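Side-chain contacts in extracellular solute-binding protein, family 1 (Trichodesmium erythraeum IMS101, PDB 6G7N), which binds ferric iron and probably hands it to an ABC transporter for iron uptake: residues I150-M155 / N225-H230; Y141-I146 / K301-A306. One frame throughout, in Å; residues are numbered along the deposited sequence. Where two conformers were deposited one is given.

Contact 1. Residues I150-M155 / N225-H230; sequences IEIHGM and NGRGTH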
ATOM      1  N   ILE A 150      11.259  -4.507  11.890  1.00  9.42           N
ATOM      2  CA  ILE A 150      11.678  -4.065  13.210  1.00 10.19           C
ATOM      3  C   ILE A 150      10.692  -4.537  14.279  1.00 10.36           C
ATOM      4  O   ILE A 150      11.099  -4.979  15.356  1.00 11.24           O
ATOM      5  CB  ILE A 150      11.831  -2.527  13.254  1.00 10.69           C
ATOM      6  CG1 ILE A 150      12.969  -2.068  12.332  1.00 11.26           C
ATOM      7  CG2 ILE A 150      12.076  -2.054  14.688  1.00 12.08           C
ATOM      8  CD1 ILE A 150      12.956  -0.587  12.076  1.00 12.51           C
ATOM      9  N   GLU A 151       9.400  -4.471  13.984  1.00 10.12           N
ATOM     10  CA  GLU A 151       8.399  -4.990  14.920  1.00 10.77           C
ATOM     11  C   GLU A 151       8.655  -6.461  15.244  1.00 10.98           C
ATOM     12  O   GLU A 151       8.571  -6.863  16.399  1.00 13.19           O
ATOM     13  CB  GLU A 151       7.018  -4.787  14.352  1.00 11.21           C
ATOM     14  CG  GLU A 151       5.875  -5.379  15.167  1.00 12.86           C
ATOM     15  CD  GLU A 151       5.495  -4.661  16.431  1.00 14.34           C
ATOM     16  OE1 GLU A 151       6.114  -3.630  16.757  1.00 17.23           O
ATOM     17  OE2 GLU A 151       4.532  -5.119  17.097  1.00 15.96           O
ATOM     18  N   ILE A 152       8.926  -7.278  14.221  1.00 10.70           N
ATOM     19  CA  ILE A 152       9.179  -8.697  14.459  1.00 11.72           C
ATOM     20  C   ILE A 152      10.504  -8.921  15.193  1.00 11.22           C
ATOM     21  O   ILE A 152      10.547  -9.573  16.236  1.00 12.47           O
ATOM     22  CB  ILE A 152       9.182  -9.520  13.155  1.00 12.36           C
ATOM     23  CG1 ILE A 152       7.825  -9.492  12.423  1.00 14.23           C
ATOM     24  CG2 ILE A 152       9.630 -10.930  13.411  1.00 12.38           C
ATOM     25  CD1 ILE A 152       6.688 -10.156  13.129  1.00 14.58           C
ATOM     26  N   HIS A 153      11.578  -8.365  14.652  1.00 10.79           N
ATOM     27  CA  HIS A 153      12.920  -8.801  15.025  1.00 11.18           C
ATOM     28  C   HIS A 153      13.593  -7.949  16.072  1.00 11.26           C
ATOM     29  O   HIS A 153      14.569  -8.416  16.655  1.00 13.99           O
ATOM     30  CB  HIS A 153      13.790  -8.855  13.763  1.00 12.20           C
ATOM     31  CG  HIS A 153      13.315  -9.853  12.763  1.00 12.66           C
ATOM     32  ND1 HIS A 153      13.337 -11.210  13.007  1.00 16.98           N
ATOM     33  CD2 HIS A 153      12.783  -9.684  11.536  1.00 11.69           C
ATOM     34  CE1 HIS A 153      12.845 -11.834  11.944  1.00 17.03           C
ATOM     35  NE2 HIS A 153      12.525 -10.936  11.028  1.00 13.43           N
ATOM     36  N   GLY A 154      13.097  -6.737  16.310  1.00 11.86           N
ATOM     37  CA  GLY A 154      13.788  -5.752  17.110  1.00 12.59           C
ATOM     38  C   GLY A 154      14.875  -5.059  16.322  1.00 13.10           C
ATOM     39  O   GLY A 154      15.309  -5.522  15.260  1.00 13.48           O
ATOM     40  N   MET A 155      15.354  -3.927  16.838  1.00 14.70           N
ATOM     41  CA  MET A 155      16.297  -3.116  16.067  0.50 14.81           C
ATOM     42  C   MET A 155      17.617  -3.821  15.773  1.00 15.46           C
ATOM     43  O   MET A 155      18.134  -3.714  14.660  1.00 16.88           O
ATOM     44  CB  MET A 155      16.574  -1.770  16.757  0.50 16.03           C
ATOM     45  CG  MET A 155      15.442  -0.761  16.624  0.50 17.66           C
ATOM     46  SD  MET A 155      15.207  -0.086  14.963  0.50 19.43           S
ATOM     47  CE  MET A 155      16.463   1.186  14.782  0.50 19.42           C
ATOM     48  N   ASN A 225       5.037 -20.024   4.521  1.00 13.99           N
ATOM     49  CA  ASN A 225       5.153 -21.113   5.462  1.00 14.80           C
ATOM     50  C   ASN A 225       5.332 -20.634   6.884  1.00 15.07           C
ATOM     51  O   ASN A 225       5.476 -21.444   7.790  1.00 17.55           O
ATOM     52  CB  ASN A 225       6.266 -22.088   5.045  1.00 17.40           C
ATOM     53  CG  ASN A 225       5.943 -22.784   3.742  1.00 21.64           C
ATOM     54  OD1 ASN A 225       4.799 -23.127   3.493  1.00 26.56           O
ATOM     55  ND2 ASN A 225       6.931 -22.960   2.904  1.00 28.87           N
ATOM     56  N   GLY A 226       5.277 -19.317   7.082  1.00 12.91           N
ATOM     57  CA  GLY A 226       5.403 -18.679   8.383  1.00 12.60           C
ATOM     58  C   GLY A 226       4.293 -17.685   8.580  1.00 11.73           C
ATOM     59  O   GLY A 226       3.105 -18.043   8.520  1.00 12.72           O
ATOM     60  N   ARG A 227       4.665 -16.434   8.846  1.00 10.51           N
ATOM     61  CA  ARG A 227       3.689 -15.440   9.279  1.00 10.39           C
ATOM     62  C   ARG A 227       2.808 -14.879   8.174  1.00 10.15           C
ATOM     63  O   ARG A 227       1.804 -14.252   8.487  1.00 11.25           O
ATOM     64  CB  ARG A 227       4.378 -14.318  10.024  1.00 10.63           C
ATOM     65  CG  ARG A 227       5.265 -13.427   9.143  1.00 10.56           C
ATOM     66  CD  ARG A 227       5.942 -12.347   9.952  1.00 11.64           C
ATOM     67  NE  ARG A 227       6.790 -11.485   9.126  1.00 12.44           N
ATOM     68  CZ  ARG A 227       8.109 -11.604   8.959  1.00 11.30           C
ATOM     69  NH1 ARG A 227       8.795 -12.539   9.584  1.00 11.50           N
ATOM     70  NH2 ARG A 227       8.736 -10.791   8.140  1.00 12.68           N
ATOM     71  N   GLY A 228       3.192 -15.062   6.907  1.00 10.10           N
ATOM     72  CA  GLY A 228       2.446 -14.527   5.808  1.00 10.51           C
ATOM     73  C   GLY A 228       3.075 -13.299   5.183  1.00  9.24           C
ATOM     74  O   GLY A 228       4.044 -12.735   5.686  1.00 10.25           O
ATOM     75  N   THR A 229       2.506 -12.866   4.061  1.00  9.13           N
ATOM     76  CA  THR A 229       3.016 -11.781   3.271  1.00  8.83           C
ATOM     77  C   THR A 229       2.654 -10.422   3.890  1.00  8.91           C
ATOM     78  O   THR A 229       1.571 -10.258   4.460  1.00  9.79           O
ATOM     79  CB  THR A 229       2.461 -11.906   1.836  1.00  9.47           C
ATOM     80  OG1 THR A 229       2.912 -13.133   1.273  1.00 10.99           O
ATOM     81  CG2 THR A 229       2.817 -10.764   0.930  1.00 10.27           C
ATOM     82  N   HIS A 230       3.556  -9.449   3.721  1.00  9.24           N
ATOM     83  CA  HIS A 230       3.322  -8.051   4.132  1.00  8.93           C
ATOM     84  C   HIS A 230       2.299  -7.411   3.193  1.00  8.69           C
ATOM     85  O   HIS A 230       2.556  -7.283   1.975  1.00  9.81           O
ATOM     86  CB  HIS A 230       4.642  -7.308   4.080  1.00  9.87           C
ATOM     87  CG  HIS A 230       4.543  -5.846   4.355  1.00  9.63           C
ATOM     88  ND1 HIS A 230       4.637  -5.304   5.610  1.00 10.18           N
ATOM     89  CD2 HIS A 230       4.397  -4.789   3.510  1.00 10.47           C
ATOM     90  CE1 HIS A 230       4.570  -3.981   5.506  1.00 10.29           C
ATOM     91  NE2 HIS A 230       4.432  -3.633   4.246  1.00 10.17           N
TER
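H153 and R227 meet by gripping one carboxylate oxygen between them. E121 OE2 accepts a hydrogen bond from H153 NE2 and forms a salt bridge with R227 NH1, which brings H153 NE2 and R227 NH1 to 4.3 Å of each other without a direct bond. The rest of the contact hangs on I152, whose two branches serve different flat groups. CG1 of I152 lies over one face of the R227 guanidinium, 3.9 Å above its plane and shifted toward the rim, at 4.0 Å from R227 NE. Further out, I152 CD1 reaches the aliphatic part of the arginine, 3.9 Å from R227 CD. With CG1 of I152 beside the backbone N (chi1 -62°), the other branch, CG2, falls anti to it and sits over the centre of the neighbouring H153 ring, 3.6 Å above its plane. R227 comes from the loop between strands 217-220 and 231-239 and bridges the gap to helix 140-167 with a chain fully extended from CG to NE; its NE makes a long, weak ion pair with D292. This surface contact therefore ties a loop to a helix largely through a side chain's reach. Because one glutamate oxygen serves both nitrogens, the shared carboxylate probably offsets the arginine's charge and lets H153 NE2 and R227 NH1 lie this close.

Contact 2. Residues Y141-I146 / K301-A306; sequences YNQSLI and KLNADA. With FE (Fe (III) ion), chain E.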
ATOM      1  N   TYR A 141       6.515   2.814   1.021  1.00 10.03           N
ATOM      2  CA  TYR A 141       6.287   1.376   0.977  1.00  9.83           C
ATOM      3  C   TYR A 141       7.437   0.617   1.644  1.00  9.25           C
ATOM      4  O   TYR A 141       7.237  -0.353   2.381  1.00  9.67           O
ATOM      5  CB  TYR A 141       6.099   0.851  -0.436  1.00 10.04           C
ATOM      6  CG  TYR A 141       5.182   1.643  -1.346  1.00 10.06           C
ATOM      7  CD1 TYR A 141       4.002   2.224  -0.862  1.00 10.93           C
ATOM      8  CD2 TYR A 141       5.455   1.777  -2.692  1.00 10.33           C
ATOM      9  CE1 TYR A 141       3.165   2.937  -1.699  1.00 12.42           C
ATOM     10  CE2 TYR A 141       4.607   2.476  -3.557  1.00 11.49           C
ATOM     11  CZ  TYR A 141       3.450   3.040  -3.068  1.00 11.96           C
ATOM     12  OH  TYR A 141       2.634   3.752  -3.893  1.00 15.56           O
ATOM     13  N   ASN A 142       8.659   1.054   1.328  1.00 10.06           N
ATOM     14  CA  ASN A 142       9.846   0.463   1.915  1.00  9.71           C
ATOM     15  C   ASN A 142       9.934   0.756   3.414  1.00  9.57           C
ATOM     16  O   ASN A 142      10.318  -0.119   4.194  1.00 10.23           O
ATOM     17  CB  ASN A 142      11.098   1.026   1.240  1.00 10.51           C
ATOM     18  CG  ASN A 142      11.361   0.434  -0.119  1.00 11.05           C
ATOM     19  OD1 ASN A 142      10.859  -0.649  -0.461  1.00 11.65           O
ATOM     20  ND2 ASN A 142      12.221   1.115  -0.907  1.00 12.14           N
ATOM     21  N   GLN A 143       9.636   1.988   3.811  1.00  9.78           N
ATOM     22  CA  GLN A 143       9.646   2.325   5.225  1.00  9.88           C
ATOM     23  C   GLN A 143       8.679   1.413   5.999  1.00  9.89           C
ATOM     24  O   GLN A 143       9.006   0.906   7.073  1.00  9.96           O
ATOM     25  CB  GLN A 143       9.308   3.792   5.433  1.00 10.66           C
ATOM     26  CG  GLN A 143      10.376   4.727   4.899  1.00 11.45           C
ATOM     27  CD  GLN A 143       9.955   6.171   4.845  1.00 12.05           C
ATOM     28  OE1 GLN A 143       8.876   6.537   5.292  1.00 13.85           O
ATOM     29  NE2 GLN A 143      10.801   7.001   4.265  1.00 14.31           N
ATOM     30  N   SER A 144       7.492   1.170   5.425  1.00  9.46           N
ATOM     31  CA  SER A 144       6.515   0.337   6.095  1.00  9.40           C
ATOM     32  C   SER A 144       6.946  -1.129   6.185  1.00  8.97           C
ATOM     33  O   SER A 144       6.722  -1.786   7.199  1.00  9.35           O
ATOM     34  CB  SER A 144       5.138   0.487   5.421  1.00  9.83           C
ATOM     35  OG  SER A 144       4.619   1.771   5.766  1.00 11.26           O
ATOM     36  N   LEU A 145       7.563  -1.638   5.106  1.00  9.31           N
ATOM     37  CA  LEU A 145       8.081  -3.002   5.168  1.00  9.67           C
ATOM     38  C   LEU A 145       9.187  -3.127   6.226  1.00  9.37           C
ATOM     39  O   LEU A 145       9.191  -4.072   7.016  1.00  9.84           O
ATOM     40  CB  LEU A 145       8.574  -3.438   3.793  1.00 10.36           C
ATOM     41  CG  LEU A 145       9.218  -4.815   3.764  1.00 10.98           C
ATOM     42  CD1 LEU A 145       8.255  -5.951   4.082  1.00 11.63           C
ATOM     43  CD2 LEU A 145       9.792  -5.058   2.375  1.00 13.12           C
ATOM     44  N   ILE A 146      10.113  -2.181   6.240  1.00  9.62           N
ATOM     45  CA  ILE A 146      11.159  -2.213   7.256  1.00  9.71           C
ATOM     46  C   ILE A 146      10.591  -2.069   8.666  1.00  9.24           C
ATOM     47  O   ILE A 146      11.057  -2.749   9.588  1.00  9.66           O
ATOM     48  CB  ILE A 146      12.289  -1.230   6.900  1.00 10.98           C
ATOM     49  CG1 ILE A 146      13.226  -1.803   5.824  1.00 14.83           C
ATOM     50  CG2 ILE A 146      13.178  -0.945   8.115  1.00 11.84           C
ATOM     51  CD1 ILE A 146      12.731  -2.656   4.706  1.00 16.45           C
ATOM     52  N   LYS A 301       3.527   3.431  13.397  1.00 12.06           N
ATOM     53  CA  LYS A 301       4.190   3.522  14.733  1.00 13.50           C
ATOM     54  C   LYS A 301       5.725   3.409  14.698  1.00 13.11           C
ATOM     55  O   LYS A 301       6.444   4.134  15.420  1.00 14.89           O
ATOM     56  CB  LYS A 301       3.615   2.463  15.660  1.00 14.78           C
ATOM     57  CG  LYS A 301       4.017   2.616  17.084  1.00 20.42           C
ATOM     58  CD  LYS A 301       3.205   1.729  17.993  1.00 26.53           C
ATOM     59  CE  LYS A 301       3.562   2.018  19.445  1.00 33.37           C
ATOM     60  NZ  LYS A 301       2.532   1.539  20.418  1.00 41.66           N
ATOM     61  N   LEU A 302       6.211   2.527  13.819  0.50 11.87           N
ATOM     62  CA  LEU A 302       7.658   2.306  13.713  0.50 11.51           C
ATOM     63  C   LEU A 302       8.285   2.951  12.485  0.50 11.16           C
ATOM     64  O   LEU A 302       9.425   2.646  12.142  0.50 12.01           O
ATOM     65  CB  LEU A 302       7.962   0.824  13.748  0.50 11.85           C
ATOM     66  CG  LEU A 302       7.769   0.241  15.129  0.50 12.97           C
ATOM     67  CD1 LEU A 302       7.767  -1.261  15.053  0.50 12.40           C
ATOM     68  CD2 LEU A 302       8.876   0.743  16.060  0.50 15.67           C
ATOM     69  N   ASN A 303       7.579   3.877  11.856  1.00 11.60           N
ATOM     70  CA  ASN A 303       8.117   4.570  10.689  1.00 11.77           C
ATOM     71  C   ASN A 303       9.426   5.305  11.011  1.00 11.76           C
ATOM     72  O   ASN A 303      10.385   5.219  10.252  1.00 12.12           O
ATOM     73  CB  ASN A 303       7.076   5.538  10.142  1.00 12.31           C
ATOM     74  CG  ASN A 303       7.602   6.349   8.971  1.00 13.09           C
ATOM     75  OD1 ASN A 303       8.108   7.445   9.149  1.00 15.56           O
ATOM     76  ND2 ASN A 303       7.524   5.783   7.786  1.00 14.14           N
ATOM     77  N   ALA A 304       9.463   6.037  12.131  1.00 13.48           N
ATOM     78  CA  ALA A 304      10.689   6.771  12.482  1.00 13.61           C
ATOM     79  C   ALA A 304      11.858   5.821  12.704  1.00 13.20           C
ATOM     80  O   ALA A 304      12.997   6.109  12.288  1.00 13.96           O
ATOM     81  CB  ALA A 304      10.465   7.634  13.717  1.00 15.49           C
ATOM     82  N   ASP A 305      11.604   4.674  13.324  1.00 13.10           N
ATOM     83  CA  ASP A 305      12.650   3.672  13.542  1.00 13.24           C
ATOM     84  C   ASP A 305      13.145   3.098  12.217  1.00 11.69           C
ATOM     85  O   ASP A 305      14.335   2.852  12.045  1.00 12.44           O
ATOM     86  CB  ASP A 305      12.149   2.542  14.463  1.00 16.13           C
ATOM     87  CG  ASP A 305      12.102   2.925  15.975  1.00 25.42           C
ATOM     88  OD1 ASP A 305      12.506   4.025  16.356  1.00 31.86           O
ATOM     89  OD2 ASP A 305      11.700   2.069  16.796  1.00 33.47           O
ATOM     90  N   ALA A 306      12.242   2.897  11.267  1.00 11.40           N
ATOM     91  CA  ALA A 306      12.616   2.445   9.943  1.00 10.92           C
ATOM     92  C   ALA A 306      13.544   3.418   9.236  1.00 11.00           C
ATOM     93  O   ALA A 306      14.573   3.041   8.670  1.00 11.72           O
ATOM     94  CB  ALA A 306      11.384   2.141   9.091  1.00 11.05           C
TER
HETATM   95 FE    FE E 403       1.756   3.085  -5.505  1.00 13.05          FE
HETATM   96  O   HOH W   1       5.907   3.478   7.567  1.00 15.51           O
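In this periplasmic-binding-protein fold the iron site draws one ligand from the start of helix 140-167, the same turns against which the first turn of helix 303-312 packs through Q143, I146, N303 and A306. Y141 OH binds the iron(III) ion at 1.9 Å, with Y197 and Y198 as further tyrosine ligands. Two residues on, Q143 leaves the helix toward the other segment, and its OE1 accepts a hydrogen bond of 2.9 Å from N303 ND2. The bond is fairly straight at nitrogen (159°), and the acceptor lies close to the amide plane of N303, but the donor stands 32° out of the carbonyl plane of Q143; the two amides are far from coplanar. N303 extends its CG anti to the backbone N (chi1 177°), which carries the amide across to the glutamine. N303 ND2 also donates to a water 2.8 Å away, which in turn donates to S144 OG. R65 adds a bond to N303 OD1 and a weak one to Q143 OE1, while Q143 NE2 is taken up by S137 O, so both buried amides have partners. A leucine in place of Q143 would probably leave N303 ND2 without its direct acceptor and S137 O without its donor. Beside this polar patch the helices come close, CA of I146 and CA of A306 being 5.6 Å apart. The methyl of A306 rests against two atoms of helix 140-167: CB of A306 is 3.4 Å from Q143 O and 3.7 Å from I146 CG2.

Both contacts use helix 140-167, and their centres lie 13 Å apart on the same side of the chain's centre. Along the chain contact 1 is nested within contact 2: residues 141-146 and 150-155 follow each other on the helix, then come the loop 225-230 and finally 301-306. The first turns of the helix, next to the iron site, thus meet the C-terminal helix 303-312 in the interior, and a later part meets the loop at the surface. The two also touch directly, H230 CE1 lying 3.5 Å from S144 O. The helix that supplies an iron ligand therefore packs against the loop leading to strand 231-239 and against the chain's last helix.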